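Local coordinates for protein proteasome accessory factor B/C (PafBC) (Paenarthrobacter aurescens, PDB 6SJ9) that probably regulates transcription in the bacterial DNA damage response, as a DNA-binding factor combining winged helix-turn-helix and WYL domains, at residues 87-101 / 457-470. Numbering follows the deposited sequence.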
ATOM      1  N   ARG A  87       4.091  21.100 -14.803  1.00 51.29           N
ATOM      2  CA  ARG A  87       3.642  19.742 -14.489  1.00 54.82           C
ATOM      3  C   ARG A  87       2.729  19.250 -15.602  1.00 55.11           C
ATOM      4  O   ARG A  87       2.164  20.053 -16.334  1.00 55.44           O
ATOM      5  CB  ARG A  87       2.790  19.628 -13.190  1.00 55.87           C
ATOM      6  CG  ARG A  87       3.448  19.895 -11.925  1.00 56.94           C
ATOM      7  CD  ARG A  87       2.670  19.296 -10.743  1.00 61.85           C
ATOM      8  NE  ARG A  87       1.240  19.620 -10.628  1.00 61.30           N
ATOM      9  CZ  ARG A  87       0.226  18.748 -10.693  1.00 56.81           C
ATOM     10  NH1 ARG A  87       0.403  17.428 -10.898  1.00 49.57           N
ATOM     11  NH2 ARG A  87      -0.999  19.204 -10.525  1.00 55.66           N
ATOM     12  N   LEU A  88       2.639  17.923 -15.770  1.00 53.58           N
ATOM     13  CA  LEU A  88       1.596  17.298 -16.595  1.00 53.80           C
ATOM     14  C   LEU A  88       0.790  16.348 -15.709  1.00 52.70           C
ATOM     15  O   LEU A  88       1.110  15.157 -15.596  1.00 53.79           O
ATOM     16  CB  LEU A  88       2.227  16.583 -17.785  1.00 53.18           C
ATOM     17  CG  LEU A  88       2.694  17.611 -18.838  1.00 55.52           C
ATOM     18  CD1 LEU A  88       3.580  16.941 -19.846  1.00 54.56           C
ATOM     19  CD2 LEU A  88       1.542  18.316 -19.576  1.00 57.21           C
ATOM     20  N   PRO A  89      -0.292  16.822 -15.092  1.00 52.69           N
ATOM     21  CA  PRO A  89      -1.000  16.000 -14.089  1.00 49.15           C
ATOM     22  C   PRO A  89      -1.678  14.768 -14.653  1.00 49.46           C
ATOM     23  O   PRO A  89      -1.959  13.818 -13.878  1.00 48.08           O
ATOM     24  CB  PRO A  89      -2.061  16.967 -13.525  1.00 49.89           C
ATOM     25  CG  PRO A  89      -1.624  18.305 -13.934  1.00 53.03           C
ATOM     26  CD  PRO A  89      -0.837  18.180 -15.194  1.00 52.21           C
ATOM     27  N   ASP A  90      -1.954  14.744 -15.965  1.00 45.96           N
ATOM     28  CA  ASP A  90      -2.780  13.702 -16.585  1.00 50.04           C
ATOM     29  C   ASP A  90      -1.886  12.693 -17.289  1.00 48.74           C
ATOM     30  O   ASP A  90      -1.060  13.078 -18.130  1.00 50.11           O
ATOM     31  CB  ASP A  90      -3.774  14.298 -17.597  1.00 57.39           C
ATOM     32  CG  ASP A  90      -4.700  15.304 -16.964  1.00 64.12           C
ATOM     33  OD1 ASP A  90      -4.831  16.422 -17.505  1.00 72.78           O
ATOM     34  OD2 ASP A  90      -5.289  14.996 -15.920  1.00 68.21           O
ATOM     35  N   VAL A  91      -2.013  11.418 -16.923  1.00 49.43           N
ATOM     36  CA  VAL A  91      -1.239  10.346 -17.544  1.00 48.54           C
ATOM     37  C   VAL A  91      -2.198   9.217 -17.904  1.00 50.24           C
ATOM     38  O   VAL A  91      -3.230   9.024 -17.259  1.00 52.58           O
ATOM     39  CB  VAL A  91      -0.091   9.803 -16.638  1.00 45.84           C
ATOM     40  CG1 VAL A  91       0.806  10.937 -16.069  1.00 45.09           C
ATOM     41  CG2 VAL A  91      -0.625   8.958 -15.510  1.00 44.84           C
ATOM     42  N   SER A  92      -1.873   8.487 -18.961  1.00 50.97           N
ATOM     43  CA  SER A  92      -2.622   7.302 -19.340  1.00 54.60           C
ATOM     44  C   SER A  92      -1.792   6.099 -18.994  1.00 50.74           C
ATOM     45  O   SER A  92      -0.657   5.979 -19.460  1.00 51.73           O
ATOM     46  CB  SER A  92      -2.948   7.281 -20.821  1.00 57.61           C
ATOM     47  OG  SER A  92      -3.523   8.509 -21.147  1.00 61.45           O
ATOM     48  N   LEU A  93      -2.365   5.195 -18.214  1.00 48.03           N
ATOM     49  CA  LEU A  93      -1.609   4.075 -17.691  1.00 47.37           C
ATOM     50  C   LEU A  93      -2.100   2.787 -18.322  1.00 50.39           C
ATOM     51  O   LEU A  93      -3.301   2.602 -18.498  1.00 50.22           O
ATOM     52  CB  LEU A  93      -1.744   3.998 -16.161  1.00 51.40           C
ATOM     53  CG  LEU A  93      -1.129   5.186 -15.412  1.00 53.65           C
ATOM     54  CD1 LEU A  93      -1.255   5.024 -13.906  1.00 53.02           C
ATOM     55  CD2 LEU A  93       0.334   5.332 -15.828  1.00 49.99           C
ATOM     56  N   THR A  94      -1.166   1.925 -18.703  1.00 51.64           N
ATOM     57  CA  THR A  94      -1.522   0.561 -19.031  1.00 49.34           C
ATOM     58  C   THR A  94      -1.810  -0.238 -17.751  1.00 52.43           C
ATOM     59  O   THR A  94      -1.368   0.124 -16.653  1.00 50.81           O
ATOM     60  CB  THR A  94      -0.394  -0.120 -19.777  1.00 45.80           C
ATOM     61  OG1 THR A  94       0.671  -0.345 -18.844  1.00 40.86           O
ATOM     62  CG2 THR A  94       0.074   0.753 -20.997  1.00 46.47           C
ATOM     63  N   PRO A  95      -2.513  -1.369 -17.881  1.00 49.94           N
ATOM     64  CA  PRO A  95      -2.714  -2.208 -16.697  1.00 39.85           C
ATOM     65  C   PRO A  95      -1.420  -2.613 -16.007  1.00 39.86           C
ATOM     66  O   PRO A  95      -1.346  -2.535 -14.773  1.00 45.57           O
ATOM     67  CB  PRO A  95      -3.487  -3.410 -17.258  1.00 39.80           C
ATOM     68  CG  PRO A  95      -4.267  -2.810 -18.503  1.00 41.61           C
ATOM     69  CD  PRO A  95      -3.261  -1.833 -19.079  1.00 47.99           C
ATOM     70  N   ALA A  96      -0.378  -2.970 -16.754  1.00 39.50           N
ATOM     71  CA  ALA A  96       0.892  -3.278 -16.127  1.00 40.98           C
ATOM     72  C   ALA A  96       1.380  -2.085 -15.298  1.00 47.95           C
ATOM     73  O   ALA A  96       1.642  -2.222 -14.097  1.00 49.95           O
ATOM     74  CB  ALA A  96       1.933  -3.696 -17.173  1.00 41.39           C
ATOM     75  N   GLU A  97       1.456  -0.897 -15.914  1.00 46.58           N
ATOM     76  CA  GLU A  97       1.887   0.300 -15.194  1.00 43.37           C
ATOM     77  C   GLU A  97       1.061   0.559 -13.943  1.00 43.85           C
ATOM     78  O   GLU A  97       1.595   0.994 -12.921  1.00 43.11           O
ATOM     79  CB  GLU A  97       1.804   1.531 -16.096  1.00 41.17           C
ATOM     80  CG  GLU A  97       2.775   1.482 -17.199  1.00 47.32           C
ATOM     81  CD  GLU A  97       2.554   2.622 -18.225  1.00 50.74           C
ATOM     82  OE1 GLU A  97       1.438   3.162 -18.295  1.00 50.09           O
ATOM     83  OE2 GLU A  97       3.516   2.929 -18.959  1.00 52.63           O
ATOM     84  N   SER A  98      -0.261   0.402 -14.045  1.00 42.07           N
ATOM     85  CA  SER A  98      -1.134   0.626 -12.913  1.00 39.59           C
ATOM     86  C   SER A  98      -0.888  -0.369 -11.796  1.00 41.74           C
ATOM     87  O   SER A  98      -1.017  -0.008 -10.620  1.00 43.78           O
ATOM     88  CB  SER A  98      -2.589   0.510 -13.372  1.00 46.37           C
ATOM     89  OG  SER A  98      -2.834   1.385 -14.468  1.00 52.43           O
ATOM     90  N   THR A  99      -0.542  -1.618 -12.140  1.00 41.80           N
ATOM     91  CA  THR A  99      -0.287  -2.603 -11.093  1.00 39.73           C
ATOM     92  C   THR A  99       1.027  -2.313 -10.371  1.00 40.03           C
ATOM     93  O   THR A  99       1.071  -2.344  -9.147  1.00 39.55           O
ATOM     94  CB  THR A  99      -0.262  -4.020 -11.682  1.00 40.19           C
ATOM     95  OG1 THR A  99      -1.442  -4.227 -12.461  1.00 40.47           O
ATOM     96  CG2 THR A  99      -0.184  -5.071 -10.574  1.00 37.13           C
ATOM     97  N   VAL A 100       2.078  -1.950 -11.111  1.00 41.38           N
ATOM     98  CA  VAL A 100       3.327  -1.538 -10.483  1.00 41.03           C
ATOM     99  C   VAL A 100       3.082  -0.365  -9.559  1.00 43.78           C
ATOM    100  O   VAL A 100       3.520  -0.339  -8.403  1.00 45.12           O
ATOM    101  CB  VAL A 100       4.353  -1.146 -11.550  1.00 40.68           C
ATOM    102  CG1 VAL A 100       5.611  -0.500 -10.830  1.00 37.98           C
ATOM    103  CG2 VAL A 100       4.709  -2.319 -12.378  1.00 35.04           C
ATOM    104  N   LEU A 101       2.320   0.602 -10.053  1.00 45.87           N
ATOM    105  CA  LEU A 101       2.012   1.789  -9.275  1.00 44.99           C
ATOM    106  C   LEU A 101       1.323   1.433  -7.972  1.00 48.14           C
ATOM    107  O   LEU A 101       1.420   2.171  -6.988  1.00 51.96           O
ATOM    108  CB  LEU A 101       1.152   2.704 -10.129  1.00 41.15           C
ATOM    109  CG  LEU A 101       1.117   4.127  -9.669  1.00 41.77           C
ATOM    110  CD1 LEU A 101       2.509   4.648  -9.768  1.00 38.66           C
ATOM    111  CD2 LEU A 101       0.196   4.829 -10.570  1.00 40.68           C
ATOM    112  N   ALA A 457       7.563  -1.825 -17.432  1.00 42.83           N
ATOM    113  CA  ALA A 457       6.470  -1.025 -16.892  1.00 46.95           C
ATOM    114  C   ALA A 457       6.910  -0.150 -15.721  1.00 48.23           C
ATOM    115  O   ALA A 457       6.374   0.949 -15.518  1.00 46.60           O
ATOM    116  CB  ALA A 457       5.354  -1.945 -16.400  1.00 43.80           C
ATOM    117  N   LEU A 458       7.826  -0.644 -14.908  1.00 45.00           N
ATOM    118  CA  LEU A 458       8.339   0.179 -13.827  1.00 44.87           C
ATOM    119  C   LEU A 458       8.968   1.444 -14.393  1.00 43.42           C
ATOM    120  O   LEU A 458       8.703   2.547 -13.918  1.00 43.70           O
ATOM    121  CB  LEU A 458       9.353  -0.600 -12.995  1.00 39.23           C
ATOM    122  CG  LEU A 458      10.049   0.309 -11.984  1.00 42.91           C
ATOM    123  CD1 LEU A 458       9.001   0.809 -10.904  1.00 37.67           C
ATOM    124  CD2 LEU A 458      11.224  -0.439 -11.300  1.00 46.23           C
ATOM    125  N   GLU A 459       9.793   1.298 -15.418  1.00 43.47           N
ATOM    126  CA  GLU A 459      10.465   2.455 -16.003  1.00 48.19           C
ATOM    127  C   GLU A 459       9.453   3.438 -16.592  1.00 45.97           C
ATOM    128  O   GLU A 459       9.559   4.660 -16.403  1.00 44.53           O
ATOM    129  CB  GLU A 459      11.455   2.016 -17.082  1.00 55.27           C
ATOM    130  CG  GLU A 459      12.099   3.218 -17.776  1.00 63.69           C
ATOM    131  CD  GLU A 459      12.716   2.906 -19.151  1.00 70.77           C
ATOM    132  OE1 GLU A 459      12.106   2.141 -19.941  1.00 66.04           O
ATOM    133  OE2 GLU A 459      13.794   3.464 -19.456  1.00 79.47           O
ATOM    134  N   SER A 460       8.476   2.924 -17.338  1.00 41.96           N
ATOM    135  CA  SER A 460       7.578   3.836 -18.023  1.00 46.07           C
ATOM    136  C   SER A 460       6.669   4.569 -17.045  1.00 40.54           C
ATOM    137  O   SER A 460       6.388   5.754 -17.247  1.00 38.94           O
ATOM    138  CB  SER A 460       6.745   3.110 -19.104  1.00 51.81           C
ATOM    139  OG  SER A 460       5.737   2.277 -18.559  1.00 54.33           O
ATOM    140  N   VAL A 461       6.171   3.888 -16.006  1.00 38.11           N
ATOM    141  CA  VAL A 461       5.300   4.580 -15.061  1.00 38.32           C
ATOM    142  C   VAL A 461       6.122   5.579 -14.232  1.00 38.85           C
ATOM    143  O   VAL A 461       5.605   6.643 -13.864  1.00 36.25           O
ATOM    144  CB  VAL A 461       4.484   3.607 -14.190  1.00 38.72           C
ATOM    145  CG1 VAL A 461       5.328   2.974 -13.102  1.00 37.61           C
ATOM    146  CG2 VAL A 461       3.307   4.314 -13.570  1.00 39.97           C
ATOM    147  N   THR A 462       7.428   5.318 -14.035  1.00 38.16           N
ATOM    148  CA  THR A 462       8.291   6.285 -13.341  1.00 39.53           C
ATOM    149  C   THR A 462       8.431   7.584 -14.144  1.00 40.30           C
ATOM    150  O   THR A 462       8.281   8.678 -13.596  1.00 42.03           O
ATOM    151  CB  THR A 462       9.658   5.659 -13.083  1.00 38.29           C
ATOM    152  OG1 THR A 462       9.458   4.536 -12.219  1.00 39.86           O
ATOM    153  CG2 THR A 462      10.673   6.687 -12.443  1.00 35.21           C
ATOM    154  N   ILE A 463       8.651   7.472 -15.449  1.00 37.92           N
ATOM    155  CA  ILE A 463       8.761   8.637 -16.316  1.00 41.74           C
ATOM    156  C   ILE A 463       7.432   9.400 -16.328  1.00 44.82           C
ATOM    157  O   ILE A 463       7.400  10.623 -16.185  1.00 45.95           O
ATOM    158  CB  ILE A 463       9.193   8.182 -17.727  1.00 48.47           C
ATOM    159  CG1 ILE A 463      10.571   7.536 -17.626  1.00 52.88           C
ATOM    160  CG2 ILE A 463       9.280   9.331 -18.738  1.00 51.40           C
ATOM    161  CD1 ILE A 463      11.086   6.910 -18.938  1.00 55.72           C
ATOM    162  N   LYS A 464       6.312   8.689 -16.498  1.00 43.19           N
ATOM    163  CA  LYS A 464       5.017   9.370 -16.549  1.00 42.03           C
ATOM    164  C   LYS A 464       4.702  10.092 -15.242  1.00 41.07           C
ATOM    165  O   LYS A 464       4.297  11.259 -15.249  1.00 38.36           O
ATOM    166  CB  LYS A 464       3.913   8.377 -16.880  1.00 42.00           C
ATOM    167  CG  LYS A 464       4.067   7.757 -18.242  1.00 44.03           C
ATOM    168  CD  LYS A 464       2.989   6.695 -18.481  1.00 46.69           C
ATOM    169  CE  LYS A 464       3.041   6.151 -19.927  1.00 48.30           C
ATOM    170  NZ  LYS A 464       1.879   5.247 -20.083  1.00 50.50           N
ATOM    171  N   LEU A 465       4.949   9.446 -14.102  1.00 39.11           N
ATOM    172  CA  LEU A 465       4.669  10.113 -12.834  1.00 37.59           C
ATOM    173  C   LEU A 465       5.641  11.257 -12.580  1.00 41.14           C
ATOM    174  O   LEU A 465       5.291  12.203 -11.865  1.00 42.55           O
ATOM    175  CB  LEU A 465       4.716   9.134 -11.669  1.00 39.24           C
ATOM    176  CG  LEU A 465       3.417   8.411 -11.309  1.00 40.50           C
ATOM    177  CD1 LEU A 465       2.528   9.359 -10.559  1.00 47.34           C
ATOM    178  CD2 LEU A 465       2.718   8.002 -12.573  1.00 39.88           C
ATOM    179  N   THR A 466       6.864  11.173 -13.135  1.00 38.57           N
ATOM    180  CA  THR A 466       7.808  12.283 -13.036  1.00 42.88           C
ATOM    181  C   THR A 466       7.237  13.538 -13.695  1.00 47.67           C
ATOM    182  O   THR A 466       7.371  14.644 -13.165  1.00 48.29           O
ATOM    183  CB  THR A 466       9.139  11.911 -13.698  1.00 43.51           C
ATOM    184  OG1 THR A 466       9.770  10.842 -12.981  1.00 38.26           O
ATOM    185  CG2 THR A 466      10.118  13.109 -13.751  1.00 40.39           C
ATOM    186  N   GLY A 467       6.586  13.378 -14.843  1.00 47.77           N
ATOM    187  CA  GLY A 467       5.955  14.509 -15.492  1.00 47.95           C
ATOM    188  C   GLY A 467       4.819  15.072 -14.664  1.00 50.54           C
ATOM    189  O   GLY A 467       4.547  16.269 -14.718  1.00 50.76           O
ATOM    190  N   ALA A 468       4.178  14.228 -13.847  1.00 46.79           N
ATOM    191  CA  ALA A 468       3.087  14.700 -13.023  1.00 45.83           C
ATOM    192  C   ALA A 468       3.578  15.355 -11.746  1.00 47.30           C
ATOM    193  O   ALA A 468       2.888  16.213 -11.204  1.00 51.37           O
ATOM    194  CB  ALA A 468       2.148  13.529 -12.727  1.00 43.66           C
ATOM    195  N   ALA A 469       4.780  15.040 -11.304  1.00 42.40           N
ATOM    196  CA  ALA A 469       5.306  15.706 -10.136  1.00 45.12           C
ATOM    197  C   ALA A 469       6.027  16.993 -10.477  1.00 49.80           C
ATOM    198  O   ALA A 469       6.192  17.830  -9.594  1.00 51.55           O
ATOM    199  CB  ALA A 469       6.261  14.806  -9.356  1.00 39.26           C
ATOM    200  N   GLY A 470       6.486  17.151 -11.718  1.00 51.02           N
ATOM    201  CA  GLY A 470       7.383  18.258 -12.050  1.00 50.03           C
ATOM    202  C   GLY A 470       8.693  18.213 -11.266  1.00 47.91           C
ATOM    203  O   GLY A 470       9.170  17.160 -10.829  1.00 47.57           O
TER
HETATM  204  O   HOH W   1       2.960  13.322 -16.914  1.00 47.24           O
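R87 and L88 take hold of the C-terminal end of helix 457-469 through two carbonyls of its last turn. The guanidinium of R87 reaches A468 O with NH1 (2.8 Å), the carbonyl oxygen lying at the edge of the group and in its plane; the bend at chi3 (-52°) curls the chain round that oxygen, and NH1 also donates to F425 O. L88 N gives a straight bond to G467 O (2.7 Å), and a water links L88 O to K464 O. Strand 90-93, paired with strand 421-424, then runs antiparallel to the helix. V91 rests CG1 against K464 O and near A468 CB. S92 contributes its backbone: K464, fully extended beyond CG, reaches across to the strand, sliding past L93, and puts NZ 2.7 Å from S92 O, nearly in line with the C=O bond. L93 CD2 meets V461 CG2 at 3.9 Å. At the start of helix 95-118, E97 forms a capping box with T94 and fits as a knob among A457, S460, V461 and K464. Its side chain crosses that of K464 at about a right angle, and OE1 takes NZ on its syn lone pair (2.8 Å) while T94 N comes from above the carboxylate plane. S460 OG donates to OE2, though the modelled separation is implausibly short and its exact length doubtful. One turn on, V100 CG1 packs on L458 CD1 (3.6 Å) and L101 CD1 rests on V461 CG2. A methionine in place of K464 would probably leave the buried E97 carboxylate without its countercharge and S92 O without this donor. The chemistry thus joins strand 90-93 and the start of helix 95-118 to helix 457-469 by an ion pair whose carboxylate is buried, flanked by apolar packing.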